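Local coordinates for protein phosphonomutase (Burkholderia cenocepacia J2315, PDB 4MG4) that is named a phosphonomutase and belongs to the phosphoenolpyruvate phosphomutase family of TIM-barrel proteins, at residues L78-I81 / V82-T85; A144-A147 / A148-G152. All coordinates share one frame; numbering follows the deposited sequence.

Contact 1. Residues L78-I81 / V82-T85; sequences LERI and VRAT
Leu78 meets Val82 one turn further along helix 71-84, both through backbone and through side chain. Its O accepts a hydrogen bond from Val82 N at 2.8 Å. Its CG stands anti to the backbone N (chi1 178°), and CD1 then reaches Val82 CG2 at 3.9 Å. The two apolar side chains meet at a slant. Glu79 O takes the next bond, from Arg83 N at 3.0 Å. The Glu79 carboxylate stays beyond salt-bridge range of Arg83, with OE1 and NH1 4.5 Å apart. Arg80 and Arg83 run side by side in the same direction. Arg80 NH1 and Arg83 NH2 come within 3.2 Å, but both are donors of like charge. Their guanidinium planes are turned 78° from each other, and Arg80 CG lies over one face of the Arg83 group. Near the C-terminal end of helix 71-84, Ala84 N bonds to Ile81 O at 3.2 Å and only weakly to Arg80 O, so the pattern shifts to a three-residue step. A water hydrogen-bonded to Ile81 O (2.8 Å) also bonds Thr85 O and Thr85 OG1. Thr85 OG1 bonds Leu87 N as well. On the barrel side, Leu78, Ile81 and Val82 pack on Val89 of strand 89-92. Ile81 and Thr85 also touch strand 50-52, while Ile81, Ala84 and Thr85 lean on helix 36-44.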
ATOM      1  N   LEU A  78      -5.848   4.186  -9.523  1.00 15.34           N
ATOM      2  CA  LEU A  78      -5.176   4.677 -10.718  1.00 13.72           C
ATOM      3  C   LEU A  78      -4.971   6.173 -10.739  1.00 13.32           C
ATOM      4  O   LEU A  78      -3.899   6.631 -11.025  1.00 13.19           O
ATOM      5  CB  LEU A  78      -5.928   4.233 -11.976  1.00 14.06           C
ATOM      6  CG  LEU A  78      -5.374   4.698 -13.312  1.00 13.40           C
ATOM      7  CD1 LEU A  78      -3.949   4.182 -13.476  1.00 14.42           C
ATOM      8  CD2 LEU A  78      -6.249   4.215 -14.466  1.00 13.51           C
ATOM      9  N   GLU A  79      -5.998   6.951 -10.444  1.00 13.66           N
ATOM     10  CA  GLU A  79      -5.855   8.418 -10.432  1.00 13.60           C
ATOM     11  C   GLU A  79      -4.805   8.852  -9.434  1.00 14.03           C
ATOM     12  O   GLU A  79      -4.047   9.762  -9.732  1.00 15.64           O
ATOM     13  CB  GLU A  79      -7.206   9.121 -10.147  1.00 14.43           C
ATOM     14  CG  GLU A  79      -8.237   8.915 -11.220  1.00 14.80           C
ATOM     15  CD  GLU A  79      -9.569   9.628 -10.950  1.00 16.37           C
ATOM     16  OE1 GLU A  79      -9.779  10.231  -9.858  1.00 19.65           O
ATOM     17  OE2 GLU A  79     -10.439   9.470 -11.800  1.00 16.35           O
ATOM     18  N   ARG A  80      -4.793   8.252  -8.237  1.00 15.23           N
ATOM     19  CA  ARG A  80      -3.788   8.650  -7.222  1.00 16.41           C
ATOM     20  C   ARG A  80      -2.384   8.329  -7.687  1.00 15.64           C
ATOM     21  O   ARG A  80      -1.443   9.108  -7.462  1.00 15.79           O
ATOM     22  CB  ARG A  80      -4.053   8.001  -5.869  1.00 18.29           C
ATOM     23  CG  ARG A  80      -5.315   8.495  -5.210  1.00 21.81           C
ATOM     24  CD  ARG A  80      -5.430   7.920  -3.800  1.00 26.11           C
ATOM     25  NE  ARG A  80      -6.770   8.199  -3.274  1.00 30.63           N
ATOM     26  CZ  ARG A  80      -7.169   9.420  -2.926  1.00 37.18           C
ATOM     27  NH1 ARG A  80      -6.352  10.469  -3.056  1.00 39.81           N
ATOM     28  NH2 ARG A  80      -8.406   9.609  -2.459  1.00 39.99           N
ATOM     29  N   ILE A  81      -2.236   7.183  -8.365  1.00 15.46           N
ATOM     30  CA  ILE A  81      -0.962   6.797  -8.954  1.00 15.04           C
ATOM     31  C   ILE A  81      -0.541   7.766 -10.051  1.00 15.54           C
ATOM     32  O   ILE A  81       0.609   8.241 -10.059  1.00 15.94           O
ATOM     33  CB  ILE A  81      -0.996   5.345  -9.486  1.00 14.94           C
ATOM     34  CG1 ILE A  81      -1.036   4.365  -8.307  1.00 14.36           C
ATOM     35  CG2 ILE A  81       0.200   5.057 -10.398  1.00 15.96           C
ATOM     36  CD1 ILE A  81      -1.404   2.927  -8.633  1.00 14.81           C
ATOM     37  N   VAL A  82      -1.462   8.103 -10.936  1.00 15.76           N
ATOM     38  CA  VAL A  82      -1.170   8.986 -12.042  1.00 16.25           C
ATOM     39  C   VAL A  82      -0.717  10.346 -11.550  1.00 17.90           C
ATOM     40  O   VAL A  82       0.239  10.891 -12.066  1.00 19.94           O
ATOM     41  CB  VAL A  82      -2.379   9.107 -12.999  1.00 16.31           C
ATOM     42  CG1 VAL A  82      -2.214  10.295 -13.958  1.00 17.65           C
ATOM     43  CG2 VAL A  82      -2.538   7.814 -13.783  1.00 15.72           C
ATOM     44  N   ARG A  83      -1.381  10.901 -10.563  1.00 19.21           N
ATOM     45  CA  ARG A  83      -1.011  12.225 -10.132  1.00 22.75           C
ATOM     46  C   ARG A  83       0.264  12.294  -9.259  1.00 21.23           C
ATOM     47  O   ARG A  83       0.817  13.355  -9.074  1.00 21.49           O
ATOM     48  CB  ARG A  83      -2.217  12.951  -9.564  1.00 28.68           C
ATOM     49  CG  ARG A  83      -2.600  12.645  -8.174  1.00 32.65           C
ATOM     50  CD  ARG A  83      -3.735  13.621  -7.851  1.00 39.49           C
ATOM     51  NE  ARG A  83      -4.541  13.207  -6.714  1.00 46.60           N
ATOM     52  CZ  ARG A  83      -5.774  12.708  -6.786  1.00 49.82           C
ATOM     53  NH1 ARG A  83      -6.383  12.525  -7.959  1.00 50.21           N
ATOM     54  NH2 ARG A  83      -6.401  12.385  -5.664  1.00 52.71           N
ATOM     55  N   ALA A  84       0.758  11.154  -8.803  1.00 17.72           N
ATOM     56  CA  ALA A  84       1.937  11.088  -7.955  1.00 18.02           C
ATOM     57  C   ALA A  84       3.235  11.343  -8.674  1.00 18.86           C
ATOM     58  O   ALA A  84       4.221  11.734  -8.055  1.00 19.30           O
ATOM     59  CB  ALA A  84       2.000   9.730  -7.296  1.00 18.22           C
ATOM     60  N   THR A  85       3.267  11.104  -9.991  1.00 17.78           N
ATOM     61  CA  THR A  85       4.511  11.297 -10.733  1.00 19.08           C
ATOM     62  C   THR A  85       4.176  11.822 -12.130  1.00 18.08           C
ATOM     63  O   THR A  85       3.002  11.780 -12.570  1.00 20.40           O
ATOM     64  CB  THR A  85       5.425  10.050 -10.804  1.00 19.46           C
ATOM     65  OG1 THR A  85       5.195   9.316 -12.019  1.00 18.92           O
ATOM     66  CG2 THR A  85       5.362   9.124  -9.539  1.00 19.74           C
TER
HETATM   67  O   HOH W   1       2.584   8.839 -11.927  1.00 22.73           O

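Contact 2. Residues A144-A147 / A148-G152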
ATOM      1  N   ALA A 144     -12.015  -1.436 -27.406  1.00 13.64           N
ATOM      2  CA  ALA A 144     -11.026  -0.662 -26.664  1.00 12.83           C
ATOM      3  C   ALA A 144     -10.292   0.333 -27.597  1.00 12.61           C
ATOM      4  O   ALA A 144     -10.061   1.480 -27.245  1.00 12.84           O
ATOM      5  CB  ALA A 144     -10.021  -1.610 -25.957  1.00 12.57           C
ATOM      6  N   ARG A 145      -9.878  -0.098 -28.764  1.00 12.60           N
ATOM      7  CA  ARG A 145      -9.149   0.722 -29.732  1.00 13.42           C
ATOM      8  C   ARG A 145     -10.046   1.867 -30.159  1.00 14.61           C
ATOM      9  O   ARG A 145      -9.644   3.031 -30.211  1.00 15.59           O
ATOM     10  CB  ARG A 145      -8.757  -0.105 -30.953  1.00 12.88           C
ATOM     11  CG  ARG A 145      -8.222   0.658 -32.150  1.00 13.70           C
ATOM     12  CD  ARG A 145      -6.751   0.977 -31.982  1.00 13.98           C
ATOM     13  NE  ARG A 145      -6.430   1.958 -30.965  1.00 13.11           N
ATOM     14  CZ  ARG A 145      -5.363   1.885 -30.143  1.00 12.48           C
ATOM     15  NH1 ARG A 145      -4.576   0.799 -30.098  1.00 12.01           N
ATOM     16  NH2 ARG A 145      -5.117   2.891 -29.311  1.00 11.49           N
ATOM     17  N   GLN A 146     -11.299   1.517 -30.414  1.00 16.79           N
ATOM     18  CA  GLN A 146     -12.241   2.536 -30.838  1.00 19.05           C
ATOM     19  C   GLN A 146     -12.464   3.597 -29.767  1.00 18.16           C
ATOM     20  O   GLN A 146     -12.514   4.804 -30.099  1.00 18.80           O
ATOM     21  CB  GLN A 146     -13.529   1.881 -31.357  1.00 22.49           C
ATOM     22  CG  GLN A 146     -14.594   2.881 -31.727  1.00 27.92           C
ATOM     23  CD  GLN A 146     -15.834   2.176 -32.237  1.00 31.37           C
ATOM     24  OE1 GLN A 146     -16.497   1.413 -31.500  1.00 34.19           O
ATOM     25  NE2 GLN A 146     -16.137   2.387 -33.496  1.00 34.96           N
ATOM     26  N   ALA A 147     -12.581   3.188 -28.501  1.00 16.72           N
ATOM     27  CA  ALA A 147     -12.726   4.086 -27.412  1.00 16.35           C
ATOM     28  C   ALA A 147     -11.514   5.021 -27.297  1.00 16.35           C
ATOM     29  O   ALA A 147     -11.641   6.223 -27.106  1.00 15.48           O
ATOM     30  CB  ALA A 147     -12.946   3.324 -26.113  1.00 17.45           C
ATOM     31  N   ALA A 148     -10.317   4.442 -27.395  1.00 14.75           N
ATOM     32  CA  ALA A 148      -9.110   5.274 -27.360  1.00 15.04           C
ATOM     33  C   ALA A 148      -9.027   6.244 -28.550  1.00 16.78           C
ATOM     34  O   ALA A 148      -8.617   7.383 -28.383  1.00 17.91           O
ATOM     35  CB  ALA A 148      -7.869   4.382 -27.311  1.00 14.57           C
ATOM     36  N   ASP A 149      -9.400   5.769 -29.722  1.00 17.63           N
ATOM     37  CA  ASP A 149      -9.341   6.573 -30.949  1.00 20.18           C
ATOM     38  C   ASP A 149     -10.334   7.717 -30.856  1.00 21.92           C
ATOM     39  O   ASP A 149      -9.994   8.858 -31.176  1.00 21.56           O
ATOM     40  CB  ASP A 149      -9.616   5.705 -32.166  1.00 20.47           C
ATOM     41  CG  ASP A 149      -8.468   4.784 -32.522  1.00 21.24           C
ATOM     42  OD1 ASP A 149      -7.373   4.804 -31.901  1.00 19.05           O
ATOM     43  OD2 ASP A 149      -8.649   3.991 -33.456  1.00 21.77           O
ATOM     44  N   ARG A 150     -11.520   7.438 -30.323  1.00 24.03           N
ATOM     45  CA  ARG A 150     -12.527   8.516 -30.097  1.00 26.38           C
ATOM     46  C   ARG A 150     -12.076   9.589 -29.105  1.00 25.52           C
ATOM     47  O   ARG A 150     -12.386  10.785 -29.279  1.00 24.26           O
ATOM     48  CB  ARG A 150     -13.813   7.922 -29.590  1.00 30.53           C
ATOM     49  CG  ARG A 150     -14.592   7.195 -30.652  1.00 36.32           C
ATOM     50  CD  ARG A 150     -16.008   6.933 -30.135  1.00 42.13           C
ATOM     51  NE  ARG A 150     -16.014   6.053 -28.955  1.00 45.40           N
ATOM     52  CZ  ARG A 150     -16.338   4.758 -28.973  1.00 40.99           C
ATOM     53  NH1 ARG A 150     -16.726   4.185 -30.097  1.00 44.59           N
ATOM     54  NH2 ARG A 150     -16.330   4.057 -27.856  1.00 34.65           N
ATOM     55  N   ALA A 151     -11.322   9.186 -28.076  1.00 21.45           N
ATOM     56  CA  ALA A 151     -10.713  10.106 -27.133  1.00 21.19           C
ATOM     57  C   ALA A 151      -9.574  10.971 -27.737  1.00 20.83           C
ATOM     58  O   ALA A 151      -9.136  11.938 -27.113  1.00 20.73           O
ATOM     59  CB  ALA A 151     -10.208   9.342 -25.911  1.00 20.60           C
ATOM     60  N   GLY A 152      -9.080  10.600 -28.902  1.00 21.01           N
ATOM     61  CA  GLY A 152      -8.021  11.336 -29.579  1.00 22.60           C
ATOM     62  C   GLY A 152      -6.708  11.200 -28.854  1.00 23.17           C
ATOM     63  O   GLY A 152      -5.873  12.098 -28.901  1.00 24.81           O
TER
HETATM   64  O   HOH W   2      -5.953   5.651 -29.844  1.00 18.33           O
HETATM   65  O   HOH W   3     -15.897   1.425 -28.787  1.00 23.22           O
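The C-terminal end of helix 134-150, in the beta-alpha-beta unit between strands 118-122 and 156-160, closes here with a Schellman motif. Gly152 leaves the helix with a positive phi of 70°. Its N bonds back to Asp149 O at 3.0 Å. Ala151 N bonds to Ala147 O, and the regular helical bonds Ala148 N to Ala144 O, Asp149 N to Arg145 O and Arg150 N to Gln146 O lead up to it.

Two side-chain pairs, each four residues apart, span the last turns of the helix. In the first, Arg145 bends at chi2 and chi3, which brings NE back to Asp149 OD1 at 3.1 Å. This is a salt bridge, but its N-H is not straight on the acceptor (137°). NE meets OD1 from above the carboxylate plane. A water links the same OD1 to Arg145 NH2, so OD1 is held from two sources. NH2 also lies 3.7 Å from Ala148 CB. The guanidinium has further partners: NH1 pairs with Asp193 and bonds Gly191 O, and NH2 bonds Tyr155 O. Together these should fix its rotation.

In the second pair, Gln146 is extended, with CG anti to the backbone N (chi1 176°). Arg150 folds back through a bend at chi3. One face of its guanidinium lies over Gln146 O and the Ala147 backbone. A water joins the two ends, donating to Gln146 OE1 and accepting from Arg150 NH2 at 2.8 Å.

Ala144, Ala147 and Ala148 are buried against helix 101-113, and Ala144 and Arg145 touch Ile157 of strand 156-160.

From the N terminus, the chain reaches contact 1 first, in the last turns of helix 71-84, and contact 2 later, at the end of helix 134-150. Each is local within one helix, so neither closes a long loop. They follow in series and neither nest nor cross. Both helices pack around the closed eight-stranded parallel barrel. Contact 1 precedes strand 89-92 and rests between that strand, strand 50-52 and helix 36-44. Contact 2 precedes strand 156-160 and adjoins helix 101-113. The centres are 21 Å apart and the nearest atoms about 13 Å apart, so the two do not touch.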